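Local structure of putative 4-amino-4-deoxychorismate lyase (Thermus thermophilus, 2ZGI) at residues Leu104-Val109 with Leu222-Pro228; Ala61-Asp65 with Val89-Glu93; Lys187-Ala192 with Leu235-Phe239. The protein is a putative 4-amino-4-deoxychorismate lyase that carries pyridoxal 5'-phosphate and probably acts as a lyase of the class-IV aminotransferase family. One frame throughout, in Å; residues are numbered along the deposited sequence.

Contact 1: residues Leu104-Val109 with Leu222-Pro228; sequences LYREGV and LLPVRPP
Y105 offers one face of its ring to L223, whose CD1 sits 3.7 Å from the ring centroid and only 14° off the normal, a CH-pi contact displaced toward the rim. With CG of L223 anti to its own backbone N (chi1 -165°), CD1 is carried to the ring while CG and CD2 meet V109 CG1, so the leucine fills the hollow between tyrosine and valine. At the edge of the same ring, in its plane, the L222 carbonyl oxygen faces CD1 at 3.4 Å; the phenolic OH bonds to the V220 carbonyl. Three proline rings are the bumps that press against the last carbonyls of the helix. P224 CG lies 3.5 Å from Y105 O, P228 CD approaches R106 O at 3.1 Å, and P227 CD abuts E107 O. G108 CA lies 3.2 Å from P224 O; a beta carbon on G108 would run into R226 O, and its positive phi turns the chain out of the helix. V109 then forms a single beta bridge with V225, gripped by two backbone bonds: V109 N to P224 O at 3.0 Å, and R226 N to V109 O at the same length. V225 CG1 also touches that V109 oxygen, at 3.3 Å. At the outer surface R106 NH1 and E107 OE2 join in a salt bridge between neighbours. The whole is a short helix ended at a glycine, seated on a proline-rich turn that follows 223-224, the strand at one edge of the mixed sheet within this chain of a fold-type-IV PLP enzyme.

Contact 2: residues Ala61-Asp65 with Val89-Glu93; sequences AFLED and VRLSE
A buried helix-on-sheet contact sets F62 and D65 against R90 and S92, in the antiparallel sheet of the N-terminal part of this fold-type-IV PLP enzyme. Helix 59-72 runs over strand 89-96 with the two segments 9.0 Å apart at their axes and their directions 30° from parallel. That strand is outermost within its chain, but L91, S92 and E93 pair with a strand of the second subunit, so the sheet continues across the interface.

R90 has two conformers; in the one given here its chain leaves with CG anti to the backbone N (chi1 -170°), which lays this methylene over one face of the F62 ring, CG 3.9 Å from the centroid. The edge of that ring meets oxygens: L91 O lies in the ring plane, 3.6 Å from CE1, and S92 OG comes within 3.2 Å of CD1. F83 and V85 of the neighbouring strand also pack on F62. An alanine in place of F62 would probably leave R90 CG without the ring face it lies on and open a gap between helix and sheet.

Beyond the ring the arginine bends at its third torsion toward D65, with A61 CB over one guanidinium face. The salt bridge it makes there is modelled with NH1 only 2.3 Å from OD2, so its exact geometry is doubtful. D65 OD2 also lies 2.8 Å from a water that is near R90 O, and S92 OG donates to OD2 across 2.7 Å from the anti side, 23° out of the carboxylate plane.

Contact 3: residues Lys187-Ala192 with Leu235-Phe239; sequences KVAEAA and LIERF
V188 CG2 and F239 CG each stand anti to their own carbonyl carbon (F239 chi1 -68°), which turns the methyl and the ring toward each other. The methyl thereby lies over the ring, 3.7 Å from its centroid and 14° from the normal, a CH-pi contact offset toward the rim. CG of R238, the residue before F239, backs the opposite ring face. CZ of the ring reaches the K187 carbonyl oxygen at 3.4 Å, and CE1 touches K187 CB. L235 forks over the other half of the interface. Its CD1 lies 3.8 Å from both V188 CG1 and A192 CB, while CD2 presses on A191 CB at 3.5 Å. That same alanine methyl is met from another direction by R238 CD, at 3.7 Å. The small side chains of A191 and A192 thus let L235 settle close, the segment axes 10.5 Å apart and crossing at 130°. The lysine's end leads elsewhere, into a salt bridge with E40 and a cation-pi contact with W37, which F239 also touches. Helix 183-194 begins at I183 and T184, both of which bind pyridoxal 5'-phosphate; here the C-terminal helix packs against its flank, an apolar helix pair beside the cofactor site of a fold-type-IV PLP enzyme.

From the N terminus, contact 2 comes first: it closes a short loop from helix 59-72 through strand 78-86 to strand 89-96, and is complete before either of the others opens. The chain then runs on into helix 103-107, where contact 1 begins. Contact 3 opens at 187-192, inside the long span between the halves of contact 1, which closes at 222-228; contact 3 closes at 235-239, so the two cross. Contact 1 joins helix 103-107 to strand 223-224 and the turn after it; contact 3 joins helix 183-194 to helix 233-239, which packs on that same turn, P228 CB lying 3.5 Å from I236 CD1. Contact 2 stands apart, its centre about 34 Å from that of contact 1, at the subunit interface.

Contact 1: residues Leu104-Val109 with Leu222-Pro228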
loop_
_atom_site.group_PDB
_atom_site.type_symbol
_atom_site.label_atom_id
_atom_site.label_comp_id
_atom_site.label_asym_id
_atom_site.label_seq_id
_atom_site.Cartn_x
_atom_site.Cartn_y
_atom_site.Cartn_z
ATOM N N LEU D 104 22.636 17.749 22.451
ATOM C CA LEU D 104 21.966 17.056 21.347
ATOM C C LEU D 104 22.757 17.041 20.051
ATOM O O LEU D 104 22.642 16.107 19.244
ATOM C CB LEU D 104 20.589 17.664 21.074
ATOM C CG LEU D 104 19.454 17.305 22.036
ATOM C CD1 LEU D 104 18.101 17.433 21.341
ATOM C CD2 LEU D 104 19.630 15.900 22.626
ATOM N N TYR D 105 23.539 18.094 19.838
ATOM C CA TYR D 105 24.349 18.204 18.629
ATOM C C TYR D 105 25.605 17.341 18.731
ATOM O O TYR D 105 26.205 17.011 17.713
ATOM C CB TYR D 105 24.690 19.670 18.337
ATOM C CG TYR D 105 23.459 20.471 17.975
ATOM C CD1 TYR D 105 23.066 20.592 16.646
ATOM C CD2 TYR D 105 22.666 21.066 18.958
ATOM C CE1 TYR D 105 21.916 21.308 16.291
ATOM C CE2 TYR D 105 21.502 21.783 18.613
ATOM C CZ TYR D 105 21.142 21.897 17.258
ATOM O OH TYR D 105 20.008 22.595 16.862
ATOM N N ARG D 106 25.974 16.991 19.965
ATOM C CA ARG D 106 27.127 16.135 20.242
ATOM C C ARG D 106 26.721 14.675 20.311
ATOM O O ARG D 106 27.343 13.820 19.679
ATOM C CB ARG D 106 27.762 16.511 21.577
ATOM C CG ARG D 106 28.710 17.707 21.560
ATOM C CD ARG D 106 29.377 17.847 22.943
ATOM N NE ARG D 106 29.793 16.539 23.462
ATOM C CZ ARG D 106 29.158 15.856 24.415
ATOM N NH1 ARG D 106 28.069 16.349 24.997
ATOM N NH2 ARG D 106 29.620 14.667 24.791
ATOM N N GLU D 107 25.665 14.413 21.074
ATOM C CA GLU D 107 25.168 13.059 21.359
ATOM C C GLU D 107 24.045 12.549 20.426
ATOM O O GLU D 107 23.737 11.346 20.396
ATOM C CB GLU D 107 24.738 12.992 22.829
ATOM C CG GLU D 107 25.854 13.483 23.758
ATOM C CD GLU D 107 25.394 13.818 25.180
ATOM O OE1 GLU D 107 24.201 13.610 25.516
ATOM O OE2 GLU D 107 26.246 14.292 25.977
ATOM N N GLY D 108 23.441 13.457 19.665
ATOM C CA GLY D 108 22.452 13.070 18.674
ATOM C C GLY D 108 21.055 12.815 19.214
ATOM O O GLY D 108 20.842 12.666 20.424
ATOM N N VAL D 109 20.104 12.750 18.292
ATOM C CA VAL D 109 18.712 12.471 18.606
ATOM C C VAL D 109 18.277 11.111 18.017
ATOM O O VAL D 109 18.979 10.542 17.174
ATOM C CB VAL D 109 17.775 13.577 18.050
ATOM C CG1 VAL D 109 18.144 14.964 18.640
ATOM C CG2 VAL D 109 17.814 13.613 16.519
ATOM N N LEU D 222 21.796 21.646 11.747
ATOM C CA LEU D 222 22.113 20.276 11.321
ATOM C C LEU D 222 22.307 19.420 12.554
ATOM O O LEU D 222 23.230 19.650 13.370
ATOM C CB LEU D 222 23.369 20.245 10.443
ATOM C CG LEU D 222 23.851 18.877 9.942
ATOM C CD1 LEU D 222 22.818 18.158 9.052
ATOM C CD2 LEU D 222 25.194 19.022 9.231
ATOM N N LEU D 223 21.414 18.455 12.698
ATOM C CA LEU D 223 21.334 17.669 13.902
ATOM C C LEU D 223 21.625 16.211 13.549
ATOM O O LEU D 223 20.993 15.654 12.632
ATOM C CB LEU D 223 19.931 17.851 14.469
ATOM C CG LEU D 223 19.457 17.495 15.865
ATOM C CD1 LEU D 223 20.250 18.134 17.004
ATOM C CD2 LEU D 223 18.018 17.953 15.913
ATOM N N PRO D 224 22.593 15.588 14.256
ATOM C CA PRO D 224 22.870 14.201 13.936
ATOM C C PRO D 224 21.875 13.280 14.618
ATOM O O PRO D 224 21.386 13.596 15.705
ATOM C CB PRO D 224 24.273 13.982 14.519
ATOM C CG PRO D 224 24.336 14.884 15.711
ATOM C CD PRO D 224 23.441 16.079 15.367
ATOM N N VAL D 225 21.580 12.156 13.963
ATOM C CA VAL D 225 20.853 11.071 14.582
ATOM C C VAL D 225 21.912 10.135 15.185
ATOM O O VAL D 225 22.812 9.665 14.473
ATOM C CB VAL D 225 19.958 10.320 13.568
ATOM C CG1 VAL D 225 19.251 9.153 14.235
ATOM C CG2 VAL D 225 18.936 11.269 12.912
ATOM N N ARG D 226 21.809 9.885 16.491
ATOM C CA ARG D 226 22.842 9.155 17.245
ATOM C C ARG D 226 24.166 9.917 17.126
ATOM O O ARG D 226 24.249 10.886 16.348
ATOM C CB ARG D 226 22.964 7.690 16.771
ATOM C CG ARG D 226 21.624 6.992 16.688
ATOM C CD ARG D 226 21.741 5.477 16.798
ATOM N NE ARG D 226 20.602 4.924 17.537
ATOM C CZ ARG D 226 19.669 4.111 17.039
ATOM N NH1 ARG D 226 19.711 3.697 15.774
ATOM N NH2 ARG D 226 18.691 3.700 17.829
ATOM N N PRO D 227 25.188 9.531 17.919
ATOM C CA PRO D 227 26.441 10.279 17.820
ATOM C C PRO D 227 26.934 10.404 16.387
ATOM O O PRO D 227 26.902 9.422 15.644
ATOM C CB PRO D 227 27.404 9.447 18.669
ATOM C CG PRO D 227 26.517 8.939 19.773
ATOM C CD PRO D 227 25.169 8.669 19.117
ATOM N N PRO D 228 27.364 11.615 15.987
ATOM C CA PRO D 228 27.871 11.780 14.625
ATOM C C PRO D 228 29.272 11.191 14.454
ATOM O O PRO D 228 30.001 11.027 15.440
ATOM C CB PRO D 228 27.933 13.301 14.458
ATOM C CG PRO D 228 28.145 13.825 15.849
ATOM C CD PRO D 228 27.420 12.869 16.763
#

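Contact 2: residues Ala61-Asp65 with Val89-Glu93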
loop_
_atom_site.group_PDB
_atom_site.type_symbol
_atom_site.label_atom_id
_atom_site.label_comp_id
_atom_site.label_asym_id
_atom_site.label_seq_id
_atom_site.Cartn_x
_atom_site.Cartn_y
_atom_site.Cartn_z
ATOM N N ALA D 61 6.398 43.870 0.390
ATOM C CA ALA D 61 5.385 43.788 1.423
ATOM C C ALA D 61 5.898 42.941 2.586
ATOM O O ALA D 61 5.731 43.300 3.759
ATOM C CB ALA D 61 4.078 43.220 0.848
ATOM N N PHE D 62 6.562 41.842 2.241
ATOM C CA PHE D 62 7.125 40.950 3.234
ATOM C C PHE D 62 8.312 41.589 3.932
ATOM O O PHE D 62 8.497 41.413 5.119
ATOM C CB PHE D 62 7.523 39.624 2.586
ATOM C CG PHE D 62 6.434 38.585 2.631
ATOM C CD1 PHE D 62 5.871 38.201 3.859
ATOM C CD2 PHE D 62 5.989 37.977 1.466
ATOM C CE1 PHE D 62 4.869 37.231 3.918
ATOM C CE2 PHE D 62 4.974 36.989 1.510
ATOM C CZ PHE D 62 4.429 36.612 2.745
ATOM N N LEU D 63 9.101 42.349 3.176
ATOM C CA LEU D 63 10.253 43.067 3.732
ATOM C C LEU D 63 9.817 44.222 4.627
ATOM O O LEU D 63 10.506 44.540 5.601
ATOM C CB LEU D 63 11.162 43.582 2.620
ATOM C CG LEU D 63 11.873 42.548 1.748
ATOM C CD1 LEU D 63 12.357 43.221 0.438
ATOM C CD2 LEU D 63 13.027 41.877 2.460
ATOM N N GLU D 64 8.690 44.850 4.288
ATOM C CA GLU D 64 8.016 45.814 5.169
ATOM C C GLU D 64 7.598 45.147 6.479
ATOM O O GLU D 64 7.891 45.631 7.564
ATOM C CB GLU D 64 6.760 46.304 4.474
ATOM C CG GLU D 64 6.442 47.759 4.625
ATOM C CD GLU D 64 5.459 48.205 3.547
ATOM O OE1 GLU D 64 5.910 48.581 2.442
ATOM O OE2 GLU D 64 4.236 48.134 3.797
ATOM N N ASP D 65 6.911 44.017 6.363
ATOM C CA ASP D 65 6.561 43.216 7.542
ATOM C C ASP D 65 7.781 42.899 8.374
ATOM O O ASP D 65 7.749 43.000 9.615
ATOM C CB ASP D 65 5.897 41.901 7.125
ATOM C CG ASP D 65 4.515 42.109 6.562
ATOM O OD1 ASP D 65 3.983 43.246 6.687
ATOM O OD2 ASP D 65 3.948 41.132 6.017
ATOM N N VAL D 89 -4.123 36.794 1.784
ATOM C CA VAL D 89 -3.473 36.615 3.068
ATOM C C VAL D 89 -1.988 36.737 2.896
ATOM O O VAL D 89 -1.379 35.999 2.104
ATOM C CB VAL D 89 -3.727 35.214 3.704
ATOM C CG1 VAL D 89 -2.798 35.002 4.926
ATOM C CG2 VAL D 89 -5.186 35.051 4.095
ATOM N N ARG D 90 -1.449 37.706 3.623
ATOM C CA ARG D 90 -0.028 37.841 3.822
ATOM C C ARG D 90 0.165 37.817 5.330
ATOM O O ARG D 90 -0.214 38.754 6.037
ATOM C CB ARG D 90 0.465 39.153 3.218
ATOM C CG ARG D 90 1.971 39.291 3.161
ATOM C CD ARG D 90 2.337 40.534 2.385
ATOM N NE ARG D 90 1.653 41.705 2.926
ATOM C CZ ARG D 90 2.223 42.553 3.768
ATOM N NH1 ARG D 90 3.475 42.349 4.125
ATOM N NH2 ARG D 90 1.562 43.601 4.240
ATOM N N LEU D 91 0.732 36.733 5.828
ATOM C CA LEU D 91 0.908 36.610 7.240
ATOM C C LEU D 91 2.404 36.588 7.519
ATOM O O LEU D 91 3.157 35.883 6.842
ATOM C CB LEU D 91 0.162 35.354 7.697
ATOM C CG LEU D 91 -0.559 35.160 9.035
ATOM C CD1 LEU D 91 -1.394 36.339 9.521
ATOM C CD2 LEU D 91 -1.442 33.907 8.887
ATOM N N SER D 92 2.838 37.417 8.463
ATOM C CA SER D 92 4.235 37.510 8.859
ATOM C C SER D 92 4.258 37.594 10.368
ATOM O O SER D 92 3.505 38.385 10.984
ATOM C CB SER D 92 4.916 38.738 8.227
ATOM O OG SER D 92 4.779 38.698 6.808
ATOM N N GLU D 93 5.075 36.740 10.978
ATOM C CA GLU D 93 5.137 36.674 12.439
ATOM C C GLU D 93 6.519 36.328 12.957
ATOM O O GLU D 93 7.334 35.737 12.236
ATOM C CB GLU D 93 4.135 35.648 12.950
ATOM C CG GLU D 93 4.196 34.343 12.216
ATOM C CD GLU D 93 3.028 33.471 12.575
ATOM O OE1 GLU D 93 2.167 33.274 11.676
ATOM O OE2 GLU D 93 2.970 33.038 13.762
HETATM O O HOH W 1 1.324 40.986 7.084
#

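Contact 3: residues Lys187-Ala192 with Leu235-Phe239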
loop_
_atom_site.group_PDB
_atom_site.type_symbol
_atom_site.label_atom_id
_atom_site.label_comp_id
_atom_site.label_asym_id
_atom_site.label_seq_id
_atom_site.Cartn_x
_atom_site.Cartn_y
_atom_site.Cartn_z
ATOM N N LYS D 187 22.166 24.030 1.705
ATOM C CA LYS D 187 23.287 24.714 2.313
ATOM C C LYS D 187 24.259 23.701 2.904
ATOM O O LYS D 187 25.466 23.859 2.760
ATOM C CB LYS D 187 22.821 25.706 3.390
ATOM C CG LYS D 187 21.883 26.820 2.898
ATOM C CD LYS D 187 22.326 27.470 1.592
ATOM C CE LYS D 187 21.627 28.811 1.420
ATOM N NZ LYS D 187 22.407 29.757 0.617
ATOM N N VAL D 188 23.737 22.661 3.555
ATOM C CA VAL D 188 24.606 21.636 4.133
ATOM C C VAL D 188 25.411 20.925 3.025
ATOM O O VAL D 188 26.627 20.731 3.164
ATOM C CB VAL D 188 23.862 20.652 5.056
ATOM C CG1 VAL D 188 24.763 19.488 5.429
ATOM C CG2 VAL D 188 23.396 21.361 6.338
ATOM N N ALA D 189 24.733 20.583 1.932
ATOM C CA ALA D 189 25.365 19.997 0.753
ATOM C C ALA D 189 26.530 20.877 0.275
ATOM O O ALA D 189 27.679 20.408 0.149
ATOM C CB ALA D 189 24.330 19.827 -0.352
ATOM N N GLU D 190 26.219 22.152 0.063
ATOM C CA GLU D 190 27.177 23.165 -0.378
ATOM C C GLU D 190 28.439 23.182 0.493
ATOM O O GLU D 190 29.548 23.085 -0.019
ATOM C CB GLU D 190 26.506 24.535 -0.387
ATOM C CG GLU D 190 27.179 25.547 -1.282
ATOM C CD GLU D 190 26.866 26.984 -0.905
ATOM O OE1 GLU D 190 26.318 27.228 0.200
ATOM O OE2 GLU D 190 27.200 27.878 -1.714
ATOM N N ALA D 191 28.255 23.285 1.807
ATOM C CA ALA D 191 29.353 23.246 2.767
ATOM C C ALA D 191 30.142 21.927 2.769
ATOM O O ALA D 191 31.360 21.933 2.984
ATOM C CB ALA D 191 28.831 23.561 4.148
ATOM N N ALA D 192 29.457 20.812 2.530
ATOM C CA ALA D 192 30.081 19.485 2.520
ATOM C C ALA D 192 31.018 19.303 1.325
ATOM O O ALA D 192 32.109 18.749 1.466
ATOM C CB ALA D 192 29.034 18.391 2.541
ATOM N N LEU D 235 30.695 20.185 9.821
ATOM C CA LEU D 235 29.396 20.590 9.266
ATOM C C LEU D 235 28.398 20.926 10.360
ATOM O O LEU D 235 27.652 21.893 10.244
ATOM C CB LEU D 235 28.805 19.483 8.389
ATOM C CG LEU D 235 29.145 19.401 6.905
ATOM C CD1 LEU D 235 28.268 18.337 6.283
ATOM C CD2 LEU D 235 28.949 20.722 6.213
ATOM N N ILE D 236 28.381 20.104 11.408
ATOM C CA ILE D 236 27.516 20.339 12.560
ATOM C C ILE D 236 27.835 21.697 13.219
ATOM O O ILE D 236 26.933 22.501 13.487
ATOM C CB ILE D 236 27.590 19.149 13.530
ATOM C CG1 ILE D 236 26.878 17.944 12.884
ATOM C CG2 ILE D 236 26.983 19.512 14.902
ATOM C CD1 ILE D 236 27.349 16.614 13.375
ATOM N N GLU D 237 29.125 21.958 13.430
ATOM C CA GLU D 237 29.603 23.256 13.927
ATOM C C GLU D 237 29.092 24.419 13.088
ATOM O O GLU D 237 28.571 25.392 13.634
ATOM C CB GLU D 237 31.139 23.309 13.952
ATOM C CG GLU D 237 31.745 22.616 15.140
ATOM C CD GLU D 237 33.248 22.490 15.024
ATOM O OE1 GLU D 237 33.764 22.445 13.881
ATOM O OE2 GLU D 237 33.907 22.423 16.081
ATOM N N ARG D 238 29.239 24.310 11.766
ATOM C CA ARG D 238 28.866 25.401 10.861
ATOM C C ARG D 238 27.388 25.778 10.949
ATOM O O ARG D 238 27.046 26.944 10.803
ATOM C CB ARG D 238 29.221 25.109 9.388
ATOM C CG ARG D 238 28.834 26.280 8.448
ATOM C CD ARG D 238 29.129 25.997 6.982
ATOM N NE ARG D 238 28.892 27.183 6.148
ATOM C CZ ARG D 238 29.814 28.103 5.864
ATOM N NH1 ARG D 238 31.051 27.988 6.337
ATOM N NH2 ARG D 238 29.499 29.149 5.104
ATOM N N PHE D 239 26.529 24.797 11.206
ATOM C CA PHE D 239 25.078 25.030 11.133
ATOM C C PHE D 239 24.376 25.157 12.474
ATOM O O PHE D 239 23.155 25.368 12.528
ATOM C CB PHE D 239 24.422 23.987 10.228
ATOM C CG PHE D 239 24.810 24.154 8.787
ATOM C CD1 PHE D 239 24.218 25.146 8.007
ATOM C CD2 PHE D 239 25.818 23.368 8.226
ATOM C CE1 PHE D 239 24.601 25.335 6.668
ATOM C CE2 PHE D 239 26.214 23.556 6.897
ATOM C CZ PHE D 239 25.602 24.547 6.118
#